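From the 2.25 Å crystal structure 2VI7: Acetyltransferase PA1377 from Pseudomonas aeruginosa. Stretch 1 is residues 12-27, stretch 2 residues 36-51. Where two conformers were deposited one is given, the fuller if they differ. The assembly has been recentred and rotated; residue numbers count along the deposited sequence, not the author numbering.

Stretch 1 12-27: RYSERHVEGLTALYND
Stretch 2 (36-51) QMPYQSVEQRRKRLHD

How do the two stretches lie? The helix that carries Val18 and Thr22 and helix 42-49 run at 122° between their N-to-C directions, nearer antiparallel than parallel, with axes 9.5 Å apart at closest. CA atoms pair Glu15 with Arg46 (6.6 Å), Glu19 with Val42 (5.7 Å) and Asn26 with Pro38 (4.6 Å).

Which bumps fill which hollows? Val18 (chi1 t) sits among Val42, Arg45, Arg46 and Leu49, its CG1 3.4 Å from Arg45 CB and 3.8 Å from Val42 CG1. In return Arg45 (m, t, t, chi4 -77°) enters the hollow of Val18, Leu21, Thr22 and Tyr25. Leu21 CD2 covers one guanidinium face, while Thr22 OG1 approaches Arg45 CD at 3.2 Å; that hydroxyl donates to Val18 O (2.5 Å).

What closes the Leu49 end? Leu49 (t, p) lays CD2 over one face of the Tyr13 ring (chi1 t), 4.3 Å from its centroid, and presses the same methyl to 3.0 Å from Glu15 N, a tight fit against the extended Ser14 backbone before the helix.

What holds the other end? Gln36 CG lies over one face of the Tyr25 ring, 3.6 Å from its centroid, as Arg45 NH2 meets the ring edge, 3.1 Å from Tyr25 CD1. Beyond, Asn26 (m) accepts a hydrogen bond at OD1 from Gln40 N (3.2 Å), tying Asn26 to the loop ahead of the second helix.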

ATOM      1  N   ARG A  12       3.308  15.498  18.776  1.00 39.83           N
ATOM      2  CA  ARG A  12       3.071  15.494  17.346  1.00 41.82           C
ATOM      3  C   ARG A  12       4.346  15.923  16.616  1.00 42.62           C
ATOM      4  O   ARG A  12       4.963  16.948  16.934  1.00 42.35           O
ATOM      5  CB  ARG A  12       1.914  16.440  17.002  1.00 42.03           C
ATOM      6  CG  ARG A  12       1.569  16.557  15.523  1.00 43.32           C
ATOM      7  CD  ARG A  12       0.994  15.268  14.962  1.00 46.09           C
ATOM      8  NE  ARG A  12       0.613  15.419  13.558  1.00 50.02           N
ATOM      9  CZ  ARG A  12      -0.597  15.786  13.135  1.00 51.46           C
ATOM     10  NH1 ARG A  12      -1.566  16.041  14.006  1.00 53.12           N
ATOM     11  NH2 ARG A  12      -0.840  15.896  11.834  1.00 52.32           N
ATOM     12  N   TYR A  13       4.740  15.118  15.638  1.00 43.21           N
ATOM     13  CA  TYR A  13       5.934  15.405  14.863  1.00 44.23           C
ATOM     14  C   TYR A  13       5.792  16.714  14.091  1.00 45.25           C
ATOM     15  O   TYR A  13       4.923  16.849  13.216  1.00 44.77           O
ATOM     16  CB  TYR A  13       6.221  14.260  13.886  1.00 43.54           C
ATOM     17  CG  TYR A  13       7.345  14.548  12.909  1.00 42.34           C
ATOM     18  CD1 TYR A  13       8.639  14.816  13.356  1.00 42.52           C
ATOM     19  CD2 TYR A  13       7.115  14.533  11.536  1.00 42.16           C
ATOM     20  CE1 TYR A  13       9.677  15.054  12.453  1.00 42.59           C
ATOM     21  CE2 TYR A  13       8.141  14.768  10.629  1.00 42.83           C
ATOM     22  CZ  TYR A  13       9.420  15.026  11.088  1.00 42.07           C
ATOM     23  OH  TYR A  13      10.434  15.240  10.179  1.00 44.31           O
ATOM     24  N   SER A  14       6.657  17.671  14.427  1.00 45.68           N
ATOM     25  CA  SER A  14       6.678  18.973  13.772  1.00 46.30           C
ATOM     26  C   SER A  14       8.124  19.399  13.504  1.00 46.59           C
ATOM     27  O   SER A  14       9.066  18.737  13.947  1.00 46.00           O
ATOM     28  CB  SER A  14       5.956  20.022  14.631  1.00 45.38           C
ATOM     29  OG  SER A  14       6.456  20.048  15.955  1.00 46.42           O
ATOM     30  N   GLU A  15       8.282  20.508  12.780  1.00 47.28           N
ATOM     31  CA  GLU A  15       9.598  21.022  12.421  1.00 46.93           C
ATOM     32  C   GLU A  15      10.632  21.004  13.528  1.00 46.31           C
ATOM     33  O   GLU A  15      11.812  20.714  13.295  1.00 46.62           O
ATOM     34  N   ARG A  16      10.182  21.308  14.741  0.50 45.57           N
ATOM     35  CA  ARG A  16      11.060  21.332  15.901  0.50 45.43           C
ATOM     36  C   ARG A  16      11.785  20.005  16.090  0.50 45.78           C
ATOM     37  O   ARG A  16      12.892  19.968  16.621  0.50 45.65           O
ATOM     38  CB  ARG A  16      10.260  21.612  17.173  0.50 44.08           C
ATOM     39  CG  ARG A  16       8.942  22.359  16.970  0.50 43.31           C
ATOM     40  CD  ARG A  16       7.959  21.996  18.074  0.50 40.73           C
ATOM     41  NE  ARG A  16       8.677  21.404  19.198  0.50 39.93           N
ATOM     42  CZ  ARG A  16       8.105  20.918  20.293  0.50 39.21           C
ATOM     43  NH1 ARG A  16       6.787  20.946  20.433  0.50 39.06           N
ATOM     44  NH2 ARG A  16       8.859  20.394  21.247  0.50 38.28           N
ATOM     45  N   HIS A  17      11.145  18.918  15.665  1.00 46.29           N
ATOM     46  CA  HIS A  17      11.693  17.559  15.810  1.00 46.81           C
ATOM     47  C   HIS A  17      12.511  16.964  14.658  1.00 46.59           C
ATOM     48  O   HIS A  17      13.222  15.978  14.863  1.00 46.51           O
ATOM     49  CB  HIS A  17      10.557  16.564  16.121  1.00 46.91           C
ATOM     50  CG  HIS A  17       9.740  16.910  17.330  1.00 46.85           C
ATOM     51  ND1 HIS A  17       8.442  17.371  17.244  1.00 46.97           N
ATOM     52  CD2 HIS A  17      10.022  16.831  18.652  1.00 47.33           C
ATOM     53  CE1 HIS A  17       7.959  17.559  18.461  1.00 46.66           C
ATOM     54  NE2 HIS A  17       8.898  17.239  19.335  1.00 46.64           N
ATOM     55  N   VAL A  18      12.404  17.535  13.459  1.00 46.59           N
ATOM     56  CA  VAL A  18      13.124  17.016  12.285  1.00 47.46           C
ATOM     57  C   VAL A  18      14.576  16.604  12.517  1.00 48.20           C
ATOM     58  O   VAL A  18      15.051  15.638  11.918  1.00 48.04           O
ATOM     59  CB  VAL A  18      13.129  18.027  11.118  1.00 47.45           C
ATOM     60  CG1 VAL A  18      13.458  17.308   9.806  1.00 47.62           C
ATOM     61  CG2 VAL A  18      11.798  18.713  11.018  1.00 47.18           C
ATOM     62  N   GLU A  19      15.287  17.332  13.371  1.00 49.58           N
ATOM     63  CA  GLU A  19      16.682  16.994  13.626  1.00 50.90           C
ATOM     64  C   GLU A  19      16.794  15.698  14.427  1.00 48.86           C
ATOM     65  O   GLU A  19      17.582  14.816  14.083  1.00 48.57           O
ATOM     66  CB  GLU A  19      17.388  18.132  14.374  1.00 55.27           C
ATOM     67  CG  GLU A  19      18.898  18.159  14.137  1.00 60.93           C
ATOM     68  CD  GLU A  19      19.614  19.246  14.936  1.00 64.06           C
ATOM     69  OE1 GLU A  19      19.156  20.415  14.895  1.00 65.22           O
ATOM     70  OE2 GLU A  19      20.634  18.920  15.593  1.00 64.82           O
ATOM     71  N   GLY A  20      15.999  15.589  15.489  1.00 46.97           N
ATOM     72  CA  GLY A  20      16.023  14.399  16.321  1.00 44.63           C
ATOM     73  C   GLY A  20      15.477  13.163  15.626  1.00 43.42           C
ATOM     74  O   GLY A  20      15.978  12.052  15.832  1.00 42.70           O
ATOM     75  N   LEU A  21      14.445  13.347  14.806  1.00 42.35           N
ATOM     76  CA  LEU A  21      13.845  12.230  14.083  1.00 42.46           C
ATOM     77  C   LEU A  21      14.828  11.670  13.049  1.00 42.96           C
ATOM     78  O   LEU A  21      14.928  10.457  12.855  1.00 43.06           O
ATOM     79  CB  LEU A  21      12.557  12.670  13.378  1.00 40.57           C
ATOM     80  CG  LEU A  21      11.922  11.515  12.604  1.00 39.65           C
ATOM     81  CD1 LEU A  21      11.380  10.493  13.591  1.00 41.17           C
ATOM     82  CD2 LEU A  21      10.823  12.019  11.710  1.00 41.78           C
ATOM     83  N   THR A  22      15.543  12.574  12.388  1.00 43.73           N
ATOM     84  CA  THR A  22      16.532  12.212  11.387  1.00 43.24           C
ATOM     85  C   THR A  22      17.629  11.370  12.027  1.00 42.35           C
ATOM     86  O   THR A  22      18.072  10.373  11.461  1.00 42.57           O
ATOM     87  CB  THR A  22      17.151  13.465  10.780  1.00 43.83           C
ATOM     88  OG1 THR A  22      16.129  14.223  10.129  1.00 44.83           O
ATOM     89  CG2 THR A  22      18.170  13.100   9.756  1.00 44.40           C
ATOM     90  N   ALA A  23      18.059  11.779  13.215  1.00 41.29           N
ATOM     91  CA  ALA A  23      19.087  11.056  13.947  1.00 40.59           C
ATOM     92  C   ALA A  23      18.581   9.664  14.305  1.00 40.40           C
ATOM     93  O   ALA A  23      19.339   8.690  14.270  1.00 42.09           O
ATOM     94  CB  ALA A  23      19.459  11.810  15.212  1.00 39.14           C
ATOM     95  N   LEU A  24      17.302   9.575  14.658  1.00 39.75           N
ATOM     96  CA  LEU A  24      16.693   8.298  15.025  1.00 38.96           C
ATOM     97  C   LEU A  24      16.892   7.259  13.921  1.00 38.64           C
ATOM     98  O   LEU A  24      17.370   6.154  14.162  1.00 38.40           O
ATOM     99  CB  LEU A  24      15.192   8.474  15.286  1.00 37.46           C
ATOM    100  CG  LEU A  24      14.411   7.182  15.562  1.00 36.07           C
ATOM    101  CD1 LEU A  24      14.855   6.601  16.904  1.00 35.04           C
ATOM    102  CD2 LEU A  24      12.907   7.468  15.548  1.00 33.72           C
ATOM    103  N   TYR A  25      16.526   7.635  12.703  1.00 39.58           N
ATOM    104  CA  TYR A  25      16.639   6.749  11.558  1.00 41.01           C
ATOM    105  C   TYR A  25      18.070   6.542  11.076  1.00 42.02           C
ATOM    106  O   TYR A  25      18.338   5.622  10.302  1.00 41.74           O
ATOM    107  CB  TYR A  25      15.758   7.282  10.430  1.00 42.73           C
ATOM    108  CG  TYR A  25      14.281   7.188  10.754  1.00 45.46           C
ATOM    109  CD1 TYR A  25      13.379   8.150  10.298  1.00 47.37           C
ATOM    110  CD2 TYR A  25      13.783   6.126  11.515  1.00 46.39           C
ATOM    111  CE1 TYR A  25      12.012   8.058  10.596  1.00 49.09           C
ATOM    112  CE2 TYR A  25      12.428   6.022  11.818  1.00 48.15           C
ATOM    113  CZ  TYR A  25      11.546   6.989  11.354  1.00 49.62           C
ATOM    114  OH  TYR A  25      10.202   6.881  11.634  1.00 51.78           O
ATOM    115  N   ASN A  26      18.990   7.390  11.536  1.00 42.70           N
ATOM    116  CA  ASN A  26      20.387   7.257  11.145  1.00 43.29           C
ATOM    117  C   ASN A  26      21.050   6.128  11.925  1.00 41.90           C
ATOM    118  O   ASN A  26      22.201   5.791  11.670  1.00 42.99           O
ATOM    119  CB  ASN A  26      21.146   8.579  11.338  1.00 45.72           C
ATOM    120  CG  ASN A  26      20.986   9.529  10.149  1.00 48.19           C
ATOM    121  OD1 ASN A  26      20.190   9.282   9.233  1.00 49.75           O
ATOM    122  ND2 ASN A  26      21.739  10.626  10.163  1.00 49.66           N
ATOM    123  N   ASP A  27      20.329   5.550  12.881  1.00 39.66           N
ATOM    124  CA  ASP A  27      20.855   4.416  13.634  1.00 38.28           C
ATOM    125  C   ASP A  27      20.416   3.205  12.808  1.00 37.07           C
ATOM    126  O   ASP A  27      19.225   2.914  12.711  1.00 36.62           O
ATOM    127  CB  ASP A  27      20.239   4.341  15.038  1.00 38.29           C
ATOM    128  CG  ASP A  27      20.772   3.157  15.857  1.00 39.48           C
ATOM    129  OD1 ASP A  27      21.383   2.237  15.266  1.00 38.17           O
ATOM    130  OD2 ASP A  27      20.569   3.142  17.093  1.00 39.82           O
ATOM    131  N   GLN A  36      12.994   2.597   6.268  1.00 26.53           N
ATOM    132  CA  GLN A  36      13.749   3.841   6.143  1.00 28.72           C
ATOM    133  C   GLN A  36      15.180   3.610   5.666  1.00 30.32           C
ATOM    134  O   GLN A  36      15.729   2.513   5.792  1.00 30.39           O
ATOM    135  CB  GLN A  36      13.820   4.565   7.493  1.00 28.54           C
ATOM    136  CG  GLN A  36      12.501   5.012   8.077  1.00 30.05           C
ATOM    137  CD  GLN A  36      11.861   6.113   7.277  1.00 31.57           C
ATOM    138  OE1 GLN A  36      12.545   7.010   6.767  1.00 33.55           O
ATOM    139  NE2 GLN A  36      10.539   6.071   7.173  1.00 33.20           N
ATOM    140  N   MET A  37      15.777   4.670   5.131  1.00 32.31           N
ATOM    141  CA  MET A  37      17.152   4.643   4.650  1.00 33.42           C
ATOM    142  C   MET A  37      18.014   5.471   5.602  1.00 33.68           C
ATOM    143  O   MET A  37      17.549   6.475   6.153  1.00 33.96           O
ATOM    144  CB  MET A  37      17.235   5.237   3.234  1.00 33.72           C
ATOM    145  CG  MET A  37      16.699   4.338   2.123  1.00 32.48           C
ATOM    146  SD  MET A  37      17.716   2.858   1.873  1.00 33.22           S
ATOM    147  CE  MET A  37      18.886   3.457   0.675  1.00 31.31           C
ATOM    148  N   PRO A  38      19.271   5.050   5.835  1.00 34.50           N
ATOM    149  CA  PRO A  38      20.108   5.842   6.738  1.00 34.88           C
ATOM    150  C   PRO A  38      20.629   7.100   6.043  1.00 35.60           C
ATOM    151  O   PRO A  38      20.327   7.349   4.871  1.00 34.76           O
ATOM    152  CB  PRO A  38      21.221   4.864   7.127  1.00 33.66           C
ATOM    153  CG  PRO A  38      21.362   4.019   5.910  1.00 33.70           C
ATOM    154  CD  PRO A  38      19.928   3.773   5.493  1.00 33.52           C
ATOM    155  N   TYR A  39      21.406   7.891   6.774  1.00 37.40           N
ATOM    156  CA  TYR A  39      21.972   9.119   6.232  1.00 39.05           C
ATOM    157  C   TYR A  39      20.961  10.046   5.582  1.00 41.50           C
ATOM    158  O   TYR A  39      21.231  10.637   4.531  1.00 42.63           O
ATOM    159  CB  TYR A  39      23.091   8.814   5.230  1.00 35.44           C
ATOM    160  CG  TYR A  39      24.339   8.309   5.896  1.00 33.04           C
ATOM    161  CD1 TYR A  39      25.009   9.087   6.836  1.00 31.71           C
ATOM    162  CD2 TYR A  39      24.814   7.025   5.645  1.00 33.55           C
ATOM    163  CE1 TYR A  39      26.112   8.595   7.515  1.00 31.38           C
ATOM    164  CE2 TYR A  39      25.918   6.522   6.320  1.00 33.16           C
ATOM    165  CZ  TYR A  39      26.558   7.311   7.257  1.00 31.50           C
ATOM    166  OH  TYR A  39      27.625   6.802   7.960  1.00 33.47           O
ATOM    167  N   GLN A  40      19.791  10.164   6.196  1.00 43.63           N
ATOM    168  CA  GLN A  40      18.790  11.084   5.692  1.00 45.84           C
ATOM    169  C   GLN A  40      19.247  12.436   6.246  1.00 47.84           C
ATOM    170  O   GLN A  40      19.958  12.493   7.266  1.00 48.01           O
ATOM    171  CB  GLN A  40      17.391  10.727   6.217  1.00 45.38           C
ATOM    172  CG  GLN A  40      16.674   9.642   5.420  1.00 45.62           C
ATOM    173  CD  GLN A  40      15.398   9.165   6.096  1.00 44.25           C
ATOM    174  N   SER A  41      18.869  13.516   5.573  1.00 49.63           N
ATOM    175  CA  SER A  41      19.263  14.844   6.020  1.00 52.00           C
ATOM    176  C   SER A  41      18.058  15.686   6.415  1.00 53.13           C
ATOM    177  O   SER A  41      16.993  15.638   5.771  1.00 53.43           O
ATOM    178  N   VAL A  42      18.232  16.457   7.483  1.00 52.84           N
ATOM    179  CA  VAL A  42      17.185  17.344   7.958  1.00 53.05           C
ATOM    180  C   VAL A  42      16.553  18.071   6.760  1.00 54.18           C
ATOM    181  O   VAL A  42      15.383  18.462   6.794  1.00 55.33           O
ATOM    182  CB  VAL A  42      17.780  18.374   8.941  1.00 51.48           C
ATOM    183  CG1 VAL A  42      16.692  19.269   9.498  1.00 52.66           C
ATOM    184  CG2 VAL A  42      18.482  17.650  10.073  1.00 50.35           C
ATOM    185  N   GLU A  43      17.342  18.222   5.700  1.00 55.22           N
ATOM    186  CA  GLU A  43      16.933  18.912   4.482  1.00 55.95           C
ATOM    187  C   GLU A  43      15.647  18.449   3.796  1.00 56.84           C
ATOM    188  O   GLU A  43      14.674  19.200   3.745  1.00 55.96           O
ATOM    189  N   GLN A  44      15.640  17.228   3.263  1.00 58.11           N
ATOM    190  CA  GLN A  44      14.457  16.735   2.554  1.00 59.57           C
ATOM    191  C   GLN A  44      13.234  16.478   3.433  1.00 60.68           C
ATOM    192  O   GLN A  44      12.100  16.544   2.953  1.00 61.80           O
ATOM    193  CB  GLN A  44      14.780  15.462   1.754  1.00 59.15           C
ATOM    194  CG  GLN A  44      14.935  15.660   0.238  1.00 59.37           C
ATOM    195  CD  GLN A  44      16.377  15.523  -0.240  1.00 58.36           C
ATOM    196  N   ARG A  45      13.456  16.176   4.710  1.00 60.77           N
ATOM    197  CA  ARG A  45      12.350  15.931   5.630  1.00 60.50           C
ATOM    198  C   ARG A  45      11.501  17.181   5.813  1.00 61.15           C
ATOM    199  O   ARG A  45      10.273  17.132   5.713  1.00 61.56           O
ATOM    200  CB  ARG A  45      12.880  15.458   6.988  1.00 59.45           C
ATOM    201  CG  ARG A  45      13.465  14.064   6.916  1.00 58.59           C
ATOM    202  CD  ARG A  45      13.651  13.414   8.283  1.00 56.21           C
ATOM    203  NE  ARG A  45      13.672  11.956   8.152  1.00 53.49           N
ATOM    204  CZ  ARG A  45      12.591  11.195   7.965  1.00 52.39           C
ATOM    205  NH1 ARG A  45      11.379  11.742   7.892  1.00 50.49           N
ATOM    206  NH2 ARG A  45      12.729   9.879   7.828  1.00 50.66           N
ATOM    207  N   ARG A  46      12.175  18.296   6.071  1.00 61.84           N
ATOM    208  CA  ARG A  46      11.519  19.581   6.275  1.00 62.58           C
ATOM    209  C   ARG A  46      10.597  19.917   5.097  1.00 63.32           C
ATOM    210  O   ARG A  46       9.478  20.408   5.284  1.00 63.09           O
ATOM    211  CB  ARG A  46      12.585  20.660   6.437  1.00 62.33           C
ATOM    212  CG  ARG A  46      12.198  21.797   7.337  1.00 63.28           C
ATOM    213  CD  ARG A  46      13.453  22.459   7.850  1.00 64.31           C
ATOM    214  NE  ARG A  46      13.405  22.618   9.297  1.00 66.27           N
ATOM    215  CZ  ARG A  46      14.440  22.407  10.102  1.00 66.86           C
ATOM    216  NH1 ARG A  46      15.606  22.025   9.585  1.00 66.94           N
ATOM    217  NH2 ARG A  46      14.304  22.580  11.418  1.00 66.55           N
ATOM    218  N   LYS A  47      11.074  19.651   3.885  1.00 64.46           N
ATOM    219  CA  LYS A  47      10.280  19.911   2.688  1.00 65.67           C
ATOM    220  C   LYS A  47       9.048  18.996   2.699  1.00 66.78           C
ATOM    221  O   LYS A  47       7.986  19.340   2.147  1.00 66.67           O
ATOM    222  CB  LYS A  47      11.109  19.643   1.424  1.00 64.83           C
ATOM    223  N   ARG A  48       9.207  17.831   3.332  1.00 67.32           N
ATOM    224  CA  ARG A  48       8.143  16.837   3.437  1.00 67.50           C
ATOM    225  C   ARG A  48       7.113  17.256   4.490  1.00 67.27           C
ATOM    226  O   ARG A  48       5.908  17.277   4.220  1.00 67.13           O
ATOM    227  N   LEU A  49       7.599  17.595   5.682  1.00 66.87           N
ATOM    228  CA  LEU A  49       6.733  18.015   6.781  1.00 66.86           C
ATOM    229  C   LEU A  49       6.030  19.349   6.515  1.00 68.13           C
ATOM    230  O   LEU A  49       4.810  19.389   6.323  1.00 68.72           O
ATOM    231  CB  LEU A  49       7.545  18.118   8.071  1.00 65.19           C
ATOM    232  CG  LEU A  49       6.799  18.623   9.300  1.00 64.25           C
ATOM    233  CD1 LEU A  49       5.684  17.656   9.649  1.00 63.77           C
ATOM    234  CD2 LEU A  49       7.762  18.721  10.456  1.00 63.65           C
ATOM    235  N   HIS A  50       6.813  20.429   6.496  1.00 69.65           N
ATOM    236  CA  HIS A  50       6.314  21.793   6.268  1.00 70.86           C
ATOM    237  C   HIS A  50       5.440  22.044   5.027  1.00 70.80           C
ATOM    238  O   HIS A  50       5.165  23.197   4.670  1.00 71.75           O
ATOM    239  CB  HIS A  50       7.491  22.777   6.243  1.00 71.91           C
ATOM    240  CG  HIS A  50       8.126  22.995   7.580  1.00 73.44           C
ATOM    241  ND1 HIS A  50       9.435  23.410   7.718  1.00 74.32           N
ATOM    242  CD2 HIS A  50       7.628  22.887   8.836  1.00 73.64           C
ATOM    243  CE1 HIS A  50       9.717  23.549   9.002  1.00 74.41           C
ATOM    244  NE2 HIS A  50       8.639  23.237   9.702  1.00 74.54           N
ATOM    245  N   ASP A  51       5.005  20.975   4.381  1.00 70.17           N
ATOM    246  CA  ASP A  51       4.151  21.080   3.214  1.00 69.90           C
ATOM    247  C   ASP A  51       3.639  19.668   2.947  1.00 69.87           C
ATOM    248  O   ASP A  51       3.764  19.167   1.837  1.00 69.59           O
TER